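Local coordinates for protein putative Acetyltransferase (Pyrococcus horikoshii, PDB 3DDD) that binds coenzyme A and, as a GNAT-family protein, probably acts as an acyltransferase, at residues Asp32-Phe37 against Glu48-Ser53; Ser53-Leu58 against Met191-Arg196; Thr145-Leu150 against Leu283-Gly288; Trp170-Asp175 against Asp182-Leu187; Lys230-Gly235 against Lys253-Ser258. All coordinates share one frame; numbering follows the deposited sequence. Where two conformers were deposited one is given.

Interactions 1 and 2 share helix 47-60, which packs on helix 30-41 in the first and meets the end of helix 184-192 in the second. Helix 184-192 also serves interaction 4, so the three contacts form a chain of helices across the protein. Interaction 3 brings the C-terminal tail to strand 140-149, its centre about 7 Å from the centre of the chain, the most central of the five. Interaction 5 is the most peripheral at about 20 Å, yet both its phenylalanines are buried. Chemistry varies accordingly: interactions 1 and 5 are purely apolar, interactions 2 and 4 rest on arginine-carboxylate pairs, and interaction 3 mixes a tyrosine hydrogen bond with guanidinium packing.

Interaction 1: Asp32-Phe37 against Glu48-Ser53; sequences DMVSIF and ESVKSS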
# COMPACT_ATOMS: atom_id res chain seq x y z
N ASP A 32 -3.38 1.42 19.36
CA ASP A 32 -2.76 0.10 19.42
C ASP A 32 -2.18 -0.34 18.08
O ASP A 32 -1.10 -0.91 18.02
CB ASP A 32 -3.76 -0.95 19.94
CG ASP A 32 -4.11 -0.74 21.40
OD1 ASP A 32 -3.44 0.09 22.06
OD2 ASP A 32 -5.02 -1.44 21.90
N MSE A 33 -2.90 -0.08 17.00
CA MSE A 33 -2.41 -0.48 15.69
C MSE A 33 -1.09 0.24 15.44
O MSE A 33 -0.11 -0.37 14.98
CB MSE A 33 -3.43 -0.13 14.59
CG MSE A 33 -4.72 -0.92 14.69
SE MSE A 33 -6.22 -0.18 13.73
CE MSE A 33 -5.51 -0.13 11.93
N VAL A 34 -1.09 1.54 15.73
CA VAL A 34 0.09 2.37 15.54
C VAL A 34 1.28 1.87 16.35
O VAL A 34 2.41 1.84 15.85
CB VAL A 34 -0.17 3.85 15.87
CG1 VAL A 34 1.16 4.64 15.81
CG2 VAL A 34 -1.20 4.47 14.86
N SER A 35 1.03 1.47 17.59
CA SER A 35 2.08 0.93 18.47
C SER A 35 2.65 -0.39 17.95
O SER A 35 3.86 -0.60 17.94
CB SER A 35 1.52 0.72 19.87
OG SER A 35 1.25 1.98 20.47
N ILE A 36 1.77 -1.28 17.50
CA ILE A 36 2.22 -2.51 16.86
C ILE A 36 3.10 -2.19 15.68
O ILE A 36 4.20 -2.78 15.53
CB ILE A 36 1.06 -3.41 16.39
CG1 ILE A 36 0.32 -3.99 17.59
CG2 ILE A 36 1.61 -4.54 15.54
CD1 ILE A 36 -1.13 -4.19 17.36
N PHE A 37 2.65 -1.24 14.85
CA PHE A 37 3.35 -0.96 13.59
C PHE A 37 4.75 -0.39 13.84
O PHE A 37 5.68 -0.79 13.20
CB PHE A 37 2.55 -0.04 12.68
CG PHE A 37 3.32 0.40 11.47
CD1 PHE A 37 3.30 -0.36 10.32
CD2 PHE A 37 4.10 1.55 11.50
CE1 PHE A 37 4.02 0.04 9.20
CE2 PHE A 37 4.81 1.95 10.39
CZ PHE A 37 4.78 1.20 9.25
N GLU A 48 2.17 10.54 14.59
CA GLU A 48 1.04 11.10 13.87
C GLU A 48 1.04 10.68 12.41
O GLU A 48 0.01 10.52 11.77
CB GLU A 48 1.14 12.64 13.98
CG GLU A 48 -0.03 13.42 13.39
CD GLU A 48 -0.00 13.50 11.87
OE1 GLU A 48 1.10 13.43 11.28
OE2 GLU A 48 -1.10 13.64 11.28
N SER A 49 2.22 10.50 11.87
CA SER A 49 2.37 10.04 10.51
C SER A 49 1.62 8.71 10.30
O SER A 49 0.83 8.56 9.36
CB SER A 49 3.86 9.87 10.23
OG SER A 49 4.10 9.94 8.86
N VAL A 50 1.88 7.75 11.19
CA VAL A 50 1.29 6.41 11.12
C VAL A 50 -0.20 6.47 11.47
O VAL A 50 -1.01 5.84 10.81
CB VAL A 50 2.01 5.40 12.08
CG1 VAL A 50 1.62 3.94 11.76
CG2 VAL A 50 3.54 5.57 12.00
N LYS A 51 -0.56 7.26 12.48
CA LYS A 51 -1.95 7.39 12.91
C LYS A 51 -2.86 7.87 11.76
O LYS A 51 -3.92 7.31 11.51
CB LYS A 51 -2.06 8.37 14.09
CG LYS A 51 -3.50 8.60 14.51
CD LYS A 51 -3.67 8.91 15.97
CE LYS A 51 -4.09 10.34 16.21
NZ LYS A 51 -5.55 10.49 16.01
N SER A 52 -2.42 8.90 11.05
CA SER A 52 -3.19 9.41 9.94
C SER A 52 -3.28 8.42 8.79
O SER A 52 -4.32 8.30 8.15
CB SER A 52 -2.60 10.74 9.47
OG SER A 52 -2.72 11.67 10.53
N SER A 53 -2.21 7.67 8.56
CA SER A 53 -2.23 6.66 7.51
C SER A 53 -3.27 5.58 7.82
O SER A 53 -3.99 5.14 6.94
CB SER A 53 -0.84 6.04 7.37
OG SER A 53 -0.78 5.21 6.22
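V34 and F37 of helix 30-41 meet V50 and K51 of helix 47-60, a pair of consecutive helices within the GNAT family region; the axes of segments 32-37 and 48-53 approach to 9.4 Å, with 124° between their N-to-C directions. V34 comes first, and its two methyls divide the work. CG1, anti to the backbone N (chi1 173°), reaches the flank of V50, 3.9 Å from V50 CB. CG2 packs on the backbone of the next residue, 3.6 Å from K51 CA; here the backbones are close, the CA atoms of V34 and K51 being 6.0 Å apart. The amine of K51 leads away from this seam to a salt bridge with E55 one turn on. Three residues after V34, F37 projects toward the second helix. Its ring also stacks with Y41, and its side chain lies about 7 Å from the bound coenzyme A, so the helix pair borders the cofactor region. Across the contact the ring meets V50 obliquely, and the nearest approach is F37 CD2 to V50 CG1 at 3.5 Å.

Interaction 2: Ser53-Leu58 against Met191-Arg196; sequences SFEISL and MRRGAR. With EDO (1,2-ethanediol), chain D.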
# COMPACT_ATOMS: atom_id res chain seq x y z
N SER A 53 -2.21 7.67 8.56
CA SER A 53 -2.23 6.66 7.51
C SER A 53 -3.27 5.58 7.82
O SER A 53 -3.99 5.14 6.94
CB SER A 53 -0.84 6.04 7.37
OG SER A 53 -0.78 5.21 6.22
N PHE A 54 -3.37 5.17 9.08
CA PHE A 54 -4.25 4.10 9.49
C PHE A 54 -5.71 4.54 9.58
O PHE A 54 -6.61 3.73 9.34
CB PHE A 54 -3.82 3.55 10.86
CG PHE A 54 -2.60 2.68 10.83
CD1 PHE A 54 -1.96 2.34 9.64
CD2 PHE A 54 -2.11 2.17 12.02
CE1 PHE A 54 -0.85 1.51 9.64
CE2 PHE A 54 -1.00 1.34 12.03
CZ PHE A 54 -0.39 0.98 10.85
N GLU A 55 -5.96 5.79 9.94
CA GLU A 55 -7.29 6.34 9.81
C GLU A 55 -7.80 6.23 8.35
O GLU A 55 -8.97 5.93 8.09
CB GLU A 55 -7.30 7.79 10.31
CG GLU A 55 -7.06 7.89 11.80
CD GLU A 55 -6.94 9.31 12.37
OE1 GLU A 55 -6.88 10.31 11.64
OE2 GLU A 55 -6.89 9.41 13.61
N ILE A 56 -6.92 6.47 7.39
CA ILE A 56 -7.26 6.36 5.97
C ILE A 56 -7.55 4.90 5.62
O ILE A 56 -8.54 4.61 4.97
CB ILE A 56 -6.13 6.93 5.09
CG1 ILE A 56 -6.06 8.46 5.25
CG2 ILE A 56 -6.30 6.53 3.64
CD1 ILE A 56 -4.78 9.08 4.67
N SER A 57 -6.71 3.99 6.09
CA SER A 57 -6.89 2.56 5.83
C SER A 57 -8.25 2.05 6.30
O SER A 57 -8.94 1.38 5.54
CB SER A 57 -5.75 1.77 6.50
OG SER A 57 -4.50 2.16 5.93
N LEU A 58 -8.64 2.39 7.52
CA LEU A 58 -9.95 2.00 8.02
C LEU A 58 -11.12 2.69 7.29
O LEU A 58 -12.21 2.15 7.28
CB LEU A 58 -10.07 2.21 9.54
CG LEU A 58 -9.22 1.32 10.44
CD1 LEU A 58 -9.46 1.63 11.93
CD2 LEU A 58 -9.45 -0.15 10.13
N MSE A 191 -7.26 12.25 -0.67
CA MSE A 191 -7.59 13.61 -1.03
C MSE A 191 -8.43 14.28 0.05
O MSE A 191 -8.29 15.49 0.27
CB MSE A 191 -8.25 13.68 -2.39
CG MSE A 191 -7.31 13.39 -3.53
SE MSE A 191 -8.21 13.07 -5.24
CE MSE A 191 -8.89 14.90 -5.50
N ARG A 192 -9.26 13.53 0.78
CA ARG A 192 -9.92 14.16 1.96
C ARG A 192 -8.92 14.65 3.02
O ARG A 192 -9.22 15.58 3.77
CB ARG A 192 -10.96 13.24 2.59
CG ARG A 192 -12.21 13.05 1.69
CD ARG A 192 -13.37 12.41 2.44
NE ARG A 192 -13.12 11.00 2.71
CZ ARG A 192 -13.32 10.04 1.81
NH1 ARG A 192 -13.78 10.36 0.61
NH2 ARG A 192 -13.05 8.77 2.09
N ARG A 193 -7.71 14.05 3.05
CA ARG A 193 -6.70 14.44 4.02
C ARG A 193 -5.62 15.35 3.48
O ARG A 193 -4.60 15.53 4.13
CB ARG A 193 -6.00 13.22 4.59
CG ARG A 193 -6.91 12.14 4.95
CD ARG A 193 -7.13 12.04 6.41
NE ARG A 193 -8.12 10.99 6.62
CZ ARG A 193 -8.49 10.54 7.80
NH1 ARG A 193 -7.93 11.00 8.92
NH2 ARG A 193 -9.43 9.59 7.84
N GLY A 194 -5.80 15.87 2.29
CA GLY A 194 -4.93 16.92 1.79
C GLY A 194 -4.05 16.51 0.64
O GLY A 194 -3.32 17.34 0.11
N ALA A 195 -4.11 15.23 0.25
CA ALA A 195 -3.33 14.73 -0.87
C ALA A 195 -3.71 15.51 -2.11
O ALA A 195 -4.87 15.86 -2.27
CB ALA A 195 -3.57 13.23 -1.07
N ARG A 196 -2.73 15.79 -2.98
CA ARG A 196 -2.94 16.65 -4.13
C ARG A 196 -2.92 15.82 -5.39
O ARG A 196 -2.01 15.03 -5.57
CB ARG A 196 -1.81 17.64 -4.23
CG ARG A 196 -1.61 18.56 -2.98
CD ARG A 196 -0.20 19.18 -3.08
NE ARG A 196 0.13 20.20 -2.09
CZ ARG A 196 -0.30 21.45 -2.14
NH1 ARG A 196 -1.10 21.85 -3.12
NH2 ARG A 196 0.08 22.28 -1.20
C1 EDO D . -0.02 16.72 0.89
O1 EDO D . -0.42 15.97 2.02
C2 EDO D . 1.20 17.52 1.32
O2 EDO D . 1.61 18.34 0.23
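A Schellman motif ends helix 184-192, with G194 at positive phi as its C-prime residue, and R193 just before that glycine reaches out to helix 47-60. The contact thus joins the GNAT family region near the start of the chain to the second GNAT region. The arginine bends at chi2 (-104°), which lays its chain alongside I56, the two side chains running antiparallel. I56 CG1 lies 3.5 Å from R193 NE, and I56 CD1 sits 3.7 Å from R193 CG, so the apolar branch covers the arginine's stem. Beyond it, the R193 side chain crosses that of E55 at about a right angle. E59 takes NH2 in a salt bridge and is the stronger polar partner; E55, itself also paired with K51, meets the other terminal nitrogen. That second salt bridge is weak and bent: carboxylate and guanidinium planes are 41° apart, and the hydrogen bond from R193 NH1 to E55 OE1 spans 3.0 Å with an angle of 126° at the hydrogen.

Interaction 3: Thr145-Leu150 against Leu283-Gly288; sequences TVRYEL and LAYAKG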
# COMPACT_ATOMS: atom_id res chain seq x y z
N THR A 145 8.94 -4.30 -6.31
CA THR A 145 8.40 -2.96 -6.22
C THR A 145 9.39 -2.25 -5.32
O THR A 145 9.49 -2.56 -4.13
CB THR A 145 6.95 -2.96 -5.59
OG1 THR A 145 6.82 -4.02 -4.63
CG2 THR A 145 5.87 -3.14 -6.65
N VAL A 146 10.11 -1.28 -5.89
CA VAL A 146 11.32 -0.67 -5.28
C VAL A 146 11.09 0.77 -4.84
O VAL A 146 10.70 1.63 -5.64
CB VAL A 146 12.52 -0.77 -6.23
CG1 VAL A 146 13.77 -0.25 -5.58
CG2 VAL A 146 12.72 -2.23 -6.64
N ARG A 147 11.32 1.03 -3.56
CA ARG A 147 11.11 2.33 -2.93
C ARG A 147 12.39 3.16 -3.08
O ARG A 147 13.46 2.74 -2.62
CB ARG A 147 10.74 2.12 -1.45
CG ARG A 147 10.31 3.37 -0.64
CD ARG A 147 9.98 3.01 0.84
NE ARG A 147 8.55 2.84 1.15
CZ ARG A 147 8.04 2.03 2.09
NH1 ARG A 147 8.82 1.25 2.86
NH2 ARG A 147 6.71 1.97 2.26
N TYR A 148 12.27 4.31 -3.75
CA TYR A 148 13.40 5.21 -4.00
C TYR A 148 13.12 6.53 -3.33
O TYR A 148 11.98 6.96 -3.29
CB TYR A 148 13.59 5.47 -5.50
CG TYR A 148 14.27 4.33 -6.21
CD1 TYR A 148 15.64 4.15 -6.12
CD2 TYR A 148 13.54 3.40 -6.94
CE1 TYR A 148 16.28 3.11 -6.76
CE2 TYR A 148 14.16 2.35 -7.60
CZ TYR A 148 15.54 2.21 -7.50
OH TYR A 148 16.15 1.17 -8.13
N GLU A 149 14.16 7.15 -2.80
CA GLU A 149 14.06 8.50 -2.27
C GLU A 149 14.74 9.39 -3.30
O GLU A 149 15.83 9.07 -3.77
CB GLU A 149 14.76 8.63 -0.92
CG GLU A 149 14.49 9.94 -0.24
CD GLU A 149 15.33 10.18 1.01
OE1 GLU A 149 15.57 9.24 1.79
OE2 GLU A 149 15.76 11.32 1.22
N LEU A 150 14.09 10.50 -3.62
CA LEU A 150 14.50 11.41 -4.67
C LEU A 150 15.28 12.53 -3.96
O LEU A 150 14.75 13.17 -3.06
CB LEU A 150 13.25 11.98 -5.38
CG LEU A 150 12.19 11.03 -5.96
CD1 LEU A 150 10.97 11.77 -6.55
CD2 LEU A 150 12.78 10.09 -6.98
N LEU A 283 0.59 3.05 -5.46
CA LEU A 283 -0.04 3.85 -4.42
C LEU A 283 0.67 3.66 -3.08
O LEU A 283 1.13 4.62 -2.50
CB LEU A 283 -1.55 3.52 -4.32
CG LEU A 283 -2.38 4.57 -3.54
CD1 LEU A 283 -3.84 4.64 -4.02
CD2 LEU A 283 -2.34 4.28 -2.06
N ALA A 284 0.77 2.42 -2.61
CA ALA A 284 1.40 2.09 -1.31
C ALA A 284 1.63 0.62 -1.31
O ALA A 284 0.89 -0.10 -1.94
CB ALA A 284 0.51 2.47 -0.12
N TYR A 285 2.66 0.14 -0.62
CA TYR A 285 2.85 -1.32 -0.48
C TYR A 285 1.59 -2.00 0.16
O TYR A 285 1.22 -3.11 -0.20
CB TYR A 285 4.06 -1.62 0.37
CG TYR A 285 5.44 -1.45 -0.25
CD1 TYR A 285 5.74 -1.92 -1.53
CD2 TYR A 285 6.47 -0.86 0.47
CE1 TYR A 285 7.02 -1.83 -2.06
CE2 TYR A 285 7.78 -0.74 -0.06
CZ TYR A 285 8.05 -1.22 -1.33
OH TYR A 285 9.32 -1.12 -1.85
N ALA A 286 0.91 -1.29 1.06
CA ALA A 286 -0.30 -1.80 1.71
C ALA A 286 -1.50 -2.00 0.79
O ALA A 286 -2.36 -2.90 1.02
CB ALA A 286 -0.68 -0.90 2.82
N LYS A 287 -1.56 -1.18 -0.27
CA LYS A 287 -2.76 -1.03 -1.08
C LYS A 287 -2.60 -1.41 -2.55
O LYS A 287 -3.57 -1.76 -3.22
CB LYS A 287 -3.27 0.39 -0.85
CG LYS A 287 -4.05 0.41 0.46
CD LYS A 287 -4.50 1.72 0.87
CE LYS A 287 -4.95 1.69 2.31
NZ LYS A 287 -3.79 1.66 3.31
N GLY A 288 -1.38 -1.38 -3.06
CA GLY A 288 -1.06 -1.92 -4.36
C GLY A 288 -0.64 -0.87 -5.37
O GLY A 288 -0.85 0.30 -5.06
OXT GLY A 288 -0.16 -1.17 -6.50
O HOH W 1 4.08 1.95 1.01
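The Y285 ring lies between T145 and R147, two residues of strand 140-149 whose side chains both point toward the C-terminal tail. Its hydroxyl donates to the strand backbone, Y285 OH to T145 O at 2.7 Å, arriving from 37° above the carbonyl plane. One ring edge runs alongside T145, where Y285 CE1 is 3.4 Å from T145 OG1; that hydroxyl has its own hydrogen bond with D125. The other edge meets R147. In the conformer given, one of two, a bend at chi3 (-99°) turns the face of the R147 guanidinium to the tyrosine, and Y285 CE2 sits over the centre of that group, 3.5 Å from R147 CZ. The planes are 68° apart, so the ring comes edge-first onto the guanidinium. A water closes the far end, accepting from Y285 N at 2.8 Å and, in this conformer, more weakly from R147 NH2 at 2.9 Å. I240 and C263 of the flanking strands also touch the ring, and coenzyme A is about 7 Å from its side chain. The phenol gives its hydrogen to a strand carbonyl, so the tail is tied to the backbone of strand 140-149 itself, with R147 a less certain addition.

Interaction 4: Trp170-Asp175 against Asp182-Leu187; sequences WVKEID and DRIRVL
Two consecutive helices of the second GNAT region, 169-179 and 184-192, are joined by a short connection, and the contact lies where the second helix starts. R183 occupies its N-cap position, and its side chain turns back to D175 on the first helix. The grip is side-on and bidentate: R183 NE donates to D175 OD2 at 2.8 Å, almost straight at 168° and on the syn lone pair, while R183 NH2 donates to D175 OD1, also at 2.8 Å. Carboxylate and guanidinium are only 21° from coplanar. R183 CG stands between the backbone N and the carbonyl carbon (chi1 53°), and the bend at chi2 then carries the guanidinium to the acid. The remaining nitrogen, NH1, bonds to the hydroxyl of Y279, and F179 adds a cation-pi contact. Beside the salt bridge, I184 packs on the aliphatic part of K172, crossing it at about a right angle, with I184 CD1 3.9 Å from K172 CA and I184 CG2 4.0 Å from K172 CE. D182 makes an Asx turn, its OD1 accepting from I184 N at 3.0 Å. A water gives a hydrogen to D175 OD2 and accepts one from R183 N. In the buried carboxylate OD1 thus takes one bond and OD2 two, from R183 NE and the water, which would be expected to favour the ionised form.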
# COMPACT_ATOMS: atom_id res chain seq x y z
N TRP A 170 -11.32 10.82 -16.89
CA TRP A 170 -10.17 10.32 -17.65
C TRP A 170 -9.08 9.80 -16.71
O TRP A 170 -8.28 8.96 -17.11
CB TRP A 170 -9.59 11.37 -18.63
CG TRP A 170 -8.96 12.56 -17.98
CD1 TRP A 170 -9.56 13.77 -17.75
CD2 TRP A 170 -7.62 12.67 -17.50
NE1 TRP A 170 -8.68 14.63 -17.14
CE2 TRP A 170 -7.48 13.98 -16.96
CE3 TRP A 170 -6.52 11.79 -17.45
CZ2 TRP A 170 -6.28 14.44 -16.41
CZ3 TRP A 170 -5.33 12.24 -16.88
CH2 TRP A 170 -5.22 13.56 -16.37
N VAL A 171 -9.02 10.32 -15.48
CA VAL A 171 -8.08 9.83 -14.47
C VAL A 171 -8.55 8.47 -13.99
O VAL A 171 -7.76 7.54 -13.87
CB VAL A 171 -7.89 10.83 -13.27
CG1 VAL A 171 -7.28 10.13 -12.03
CG2 VAL A 171 -7.05 12.05 -13.70
N LYS A 172 -9.85 8.35 -13.73
CA LYS A 172 -10.44 7.08 -13.35
C LYS A 172 -10.16 6.02 -14.41
O LYS A 172 -9.82 4.89 -14.08
CB LYS A 172 -11.95 7.21 -13.12
CG LYS A 172 -12.32 8.21 -12.03
CD LYS A 172 -13.84 8.37 -11.82
CE LYS A 172 -14.08 9.21 -10.57
NZ LYS A 172 -15.42 9.84 -10.54
N GLU A 173 -10.27 6.39 -15.68
CA GLU A 173 -10.03 5.46 -16.80
C GLU A 173 -8.57 5.05 -16.95
O GLU A 173 -8.27 3.88 -17.11
CB GLU A 173 -10.56 6.06 -18.10
CG GLU A 173 -12.07 5.88 -18.28
CD GLU A 173 -12.73 6.98 -19.11
OE1 GLU A 173 -12.10 7.46 -20.09
OE2 GLU A 173 -13.90 7.34 -18.79
N ILE A 174 -7.65 6.00 -16.90
CA ILE A 174 -6.22 5.68 -17.00
C ILE A 174 -5.71 4.88 -15.78
O ILE A 174 -4.84 4.03 -15.92
CB ILE A 174 -5.35 6.94 -17.31
CG1 ILE A 174 -4.04 6.50 -17.97
CG2 ILE A 174 -5.15 7.82 -16.05
CD1 ILE A 174 -3.12 7.66 -18.32
N ASP A 175 -6.29 5.10 -14.60
CA ASP A 175 -5.88 4.33 -13.41
C ASP A 175 -6.40 2.90 -13.47
O ASP A 175 -5.69 1.94 -13.10
CB ASP A 175 -6.33 5.03 -12.13
CG ASP A 175 -5.64 4.46 -10.92
OD1 ASP A 175 -4.40 4.51 -10.87
OD2 ASP A 175 -6.34 3.90 -10.06
N ASP A 182 -10.51 -1.00 -9.86
CA ASP A 182 -11.07 0.25 -9.35
C ASP A 182 -10.63 0.48 -7.91
O ASP A 182 -11.08 -0.23 -6.99
CB ASP A 182 -12.61 0.23 -9.47
CG ASP A 182 -13.28 1.49 -8.89
OD1 ASP A 182 -12.59 2.32 -8.26
OD2 ASP A 182 -14.51 1.63 -9.04
N ARG A 183 -9.74 1.47 -7.73
CA ARG A 183 -9.29 1.90 -6.39
C ARG A 183 -9.53 3.40 -6.16
O ARG A 183 -8.86 4.03 -5.37
CB ARG A 183 -7.81 1.61 -6.19
CG ARG A 183 -6.94 2.18 -7.31
CD ARG A 183 -5.60 2.57 -6.87
NE ARG A 183 -4.80 2.82 -8.04
CZ ARG A 183 -3.52 2.50 -8.19
NH1 ARG A 183 -2.84 2.02 -7.19
NH2 ARG A 183 -2.91 2.75 -9.34
N ILE A 184 -10.52 3.96 -6.83
CA ILE A 184 -10.77 5.39 -6.79
C ILE A 184 -11.13 5.83 -5.37
O ILE A 184 -10.84 6.97 -4.99
CB ILE A 184 -11.89 5.77 -7.79
CG1 ILE A 184 -11.40 5.54 -9.22
CG2 ILE A 184 -12.40 7.25 -7.57
CD1 ILE A 184 -10.00 6.11 -9.55
N ARG A 185 -11.75 4.94 -4.60
CA ARG A 185 -12.13 5.28 -3.22
C ARG A 185 -10.92 5.49 -2.33
O ARG A 185 -10.95 6.22 -1.37
CB ARG A 185 -13.10 4.24 -2.65
CG ARG A 185 -12.48 2.94 -2.20
CD ARG A 185 -13.54 2.13 -1.43
NE ARG A 185 -12.92 1.12 -0.59
CZ ARG A 185 -12.43 -0.03 -1.05
NH1 ARG A 185 -12.50 -0.33 -2.34
NH2 ARG A 185 -11.83 -0.89 -0.22
N VAL A 186 -9.81 4.87 -2.69
CA VAL A 186 -8.56 5.07 -1.98
C VAL A 186 -7.99 6.47 -2.30
O VAL A 186 -7.67 7.25 -1.39
CB VAL A 186 -7.57 3.92 -2.32
CG1 VAL A 186 -6.32 4.01 -1.49
CG2 VAL A 186 -8.27 2.60 -2.03
N LEU A 187 -7.89 6.78 -3.59
CA LEU A 187 -7.49 8.14 -4.00
C LEU A 187 -8.33 9.20 -3.29
O LEU A 187 -7.80 10.12 -2.71
CB LEU A 187 -7.58 8.31 -5.53
CG LEU A 187 -6.34 7.84 -6.31
CD1 LEU A 187 -6.19 6.32 -6.26
CD2 LEU A 187 -6.44 8.34 -7.72
O HOH W 2 -8.65 2.46 -10.25

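Interaction 5: Lys230-Gly235 against Lys253-Ser258; sequences KAFQLG and KIFKPS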
# COMPACT_ATOMS: atom_id res chain seq x y z
N LYS A 230 6.94 18.44 -10.89
CA LYS A 230 5.98 19.26 -10.15
C LYS A 230 5.68 18.68 -8.75
O LYS A 230 5.49 19.42 -7.78
CB LYS A 230 4.69 19.42 -10.96
CG LYS A 230 3.58 20.29 -10.33
CD LYS A 230 4.02 21.73 -10.06
CE LYS A 230 4.22 22.52 -11.35
NZ LYS A 230 4.96 23.83 -11.20
N ALA A 231 5.65 17.36 -8.65
CA ALA A 231 5.45 16.67 -7.39
C ALA A 231 6.59 16.96 -6.45
O ALA A 231 6.38 17.19 -5.27
CB ALA A 231 5.29 15.14 -7.62
N PHE A 232 7.81 16.98 -6.98
CA PHE A 232 8.99 17.25 -6.15
C PHE A 232 8.91 18.68 -5.60
O PHE A 232 9.24 18.95 -4.45
CB PHE A 232 10.28 17.05 -6.97
CG PHE A 232 11.53 17.09 -6.14
CD1 PHE A 232 12.07 18.31 -5.73
CD2 PHE A 232 12.15 15.91 -5.75
CE1 PHE A 232 13.20 18.35 -4.91
CE2 PHE A 232 13.29 15.93 -4.98
CZ PHE A 232 13.82 17.15 -4.54
N GLN A 233 8.46 19.59 -6.44
CA GLN A 233 8.26 20.96 -6.07
C GLN A 233 7.23 21.07 -4.95
O GLN A 233 7.36 21.92 -4.07
CB GLN A 233 7.80 21.72 -7.31
CG GLN A 233 7.52 23.17 -7.11
CD GLN A 233 6.93 23.80 -8.34
OE1 GLN A 233 7.19 23.35 -9.47
NE2 GLN A 233 6.11 24.84 -8.13
N LEU A 234 6.22 20.20 -4.97
CA LEU A 234 5.20 20.17 -3.92
C LEU A 234 5.53 19.22 -2.74
O LEU A 234 4.67 18.88 -1.94
CB LEU A 234 3.85 19.86 -4.53
CG LEU A 234 3.32 20.84 -5.60
CD1 LEU A 234 1.96 20.40 -6.10
CD2 LEU A 234 3.23 22.22 -5.08
N GLY A 235 6.80 18.81 -2.64
CA GLY A 235 7.32 18.12 -1.46
C GLY A 235 7.49 16.62 -1.56
O GLY A 235 7.84 16.02 -0.56
N LYS A 253 16.15 8.85 -12.47
CA LYS A 253 17.58 9.08 -12.41
C LYS A 253 17.97 10.54 -12.32
O LYS A 253 18.97 10.86 -11.69
CB LYS A 253 18.29 8.41 -13.59
CG LYS A 253 18.36 6.88 -13.44
CD LYS A 253 19.05 6.17 -14.68
CE LYS A 253 19.23 4.65 -14.42
NZ LYS A 253 19.44 3.89 -15.69
N ILE A 254 17.20 11.43 -12.92
CA ILE A 254 17.56 12.87 -12.86
C ILE A 254 17.43 13.45 -11.43
O ILE A 254 17.90 14.56 -11.16
CB ILE A 254 16.74 13.75 -13.86
CG1 ILE A 254 15.23 13.55 -13.68
CG2 ILE A 254 17.17 13.42 -15.28
CD1 ILE A 254 14.39 14.51 -14.46
N PHE A 255 16.80 12.71 -10.53
CA PHE A 255 16.67 13.11 -9.14
C PHE A 255 17.81 12.52 -8.29
O PHE A 255 17.84 12.69 -7.09
CB PHE A 255 15.31 12.66 -8.58
CG PHE A 255 14.13 13.33 -9.23
CD1 PHE A 255 13.54 12.80 -10.37
CD2 PHE A 255 13.57 14.47 -8.67
CE1 PHE A 255 12.44 13.41 -10.96
CE2 PHE A 255 12.47 15.10 -9.25
CZ PHE A 255 11.91 14.57 -10.40
N LYS A 256 18.74 11.80 -8.91
CA LYS A 256 19.86 11.22 -8.20
C LYS A 256 19.31 10.38 -7.07
O LYS A 256 19.60 10.63 -5.90
CB LYS A 256 20.75 12.33 -7.62
CG LYS A 256 21.14 13.44 -8.60
CD LYS A 256 22.47 13.22 -9.19
CE LYS A 256 22.86 14.39 -10.13
NZ LYS A 256 23.87 15.28 -9.53
N PRO A 257 18.51 9.38 -7.41
CA PRO A 257 17.76 8.69 -6.37
C PRO A 257 18.59 7.79 -5.46
O PRO A 257 19.69 7.39 -5.79
CB PRO A 257 16.76 7.86 -7.19
CG PRO A 257 17.46 7.54 -8.41
CD PRO A 257 18.28 8.79 -8.73
N SER A 258 18.03 7.48 -4.30
CA SER A 258 18.67 6.63 -3.32
C SER A 258 17.68 5.52 -3.03
O SER A 258 16.55 5.77 -2.62
CB SER A 258 18.95 7.45 -2.06
OG SER A 258 19.41 6.64 -0.99
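F232 and F255 account for the whole of this contact, burying 42 and 46 Å² against each other. F232 belongs to the last turn of helix 221-233, and its CG stands anti to the backbone N (chi1 -170°), carrying the ring off the helix toward the loop that follows helix 246-252. F255 comes from that loop the other way, so the side chains overlap while running in opposing directions. Their planes are 34° apart and the centroids 5.5 Å, an oblique pairing that is neither a stack nor an edge-to-face contact. One side of each ring does the touching: F232 CD2 lies 3.6 Å from F255 CD2 and equally close to F255 CE2. The overlap reaches back to the start of the helical side chain, where F232 CB is 3.7 Å from F255 CE2. Just beyond F232 the helix closes in a Schellman motif with G235 at C-prime. R237 makes a cation-pi contact with F232, while F255 packs on L228 and L229 one turn earlier in the same helix. The pair joins the C-terminal end of helix 221-233 to the loop leading into strand 258-267, beside L150 just past the end of strand 140-149.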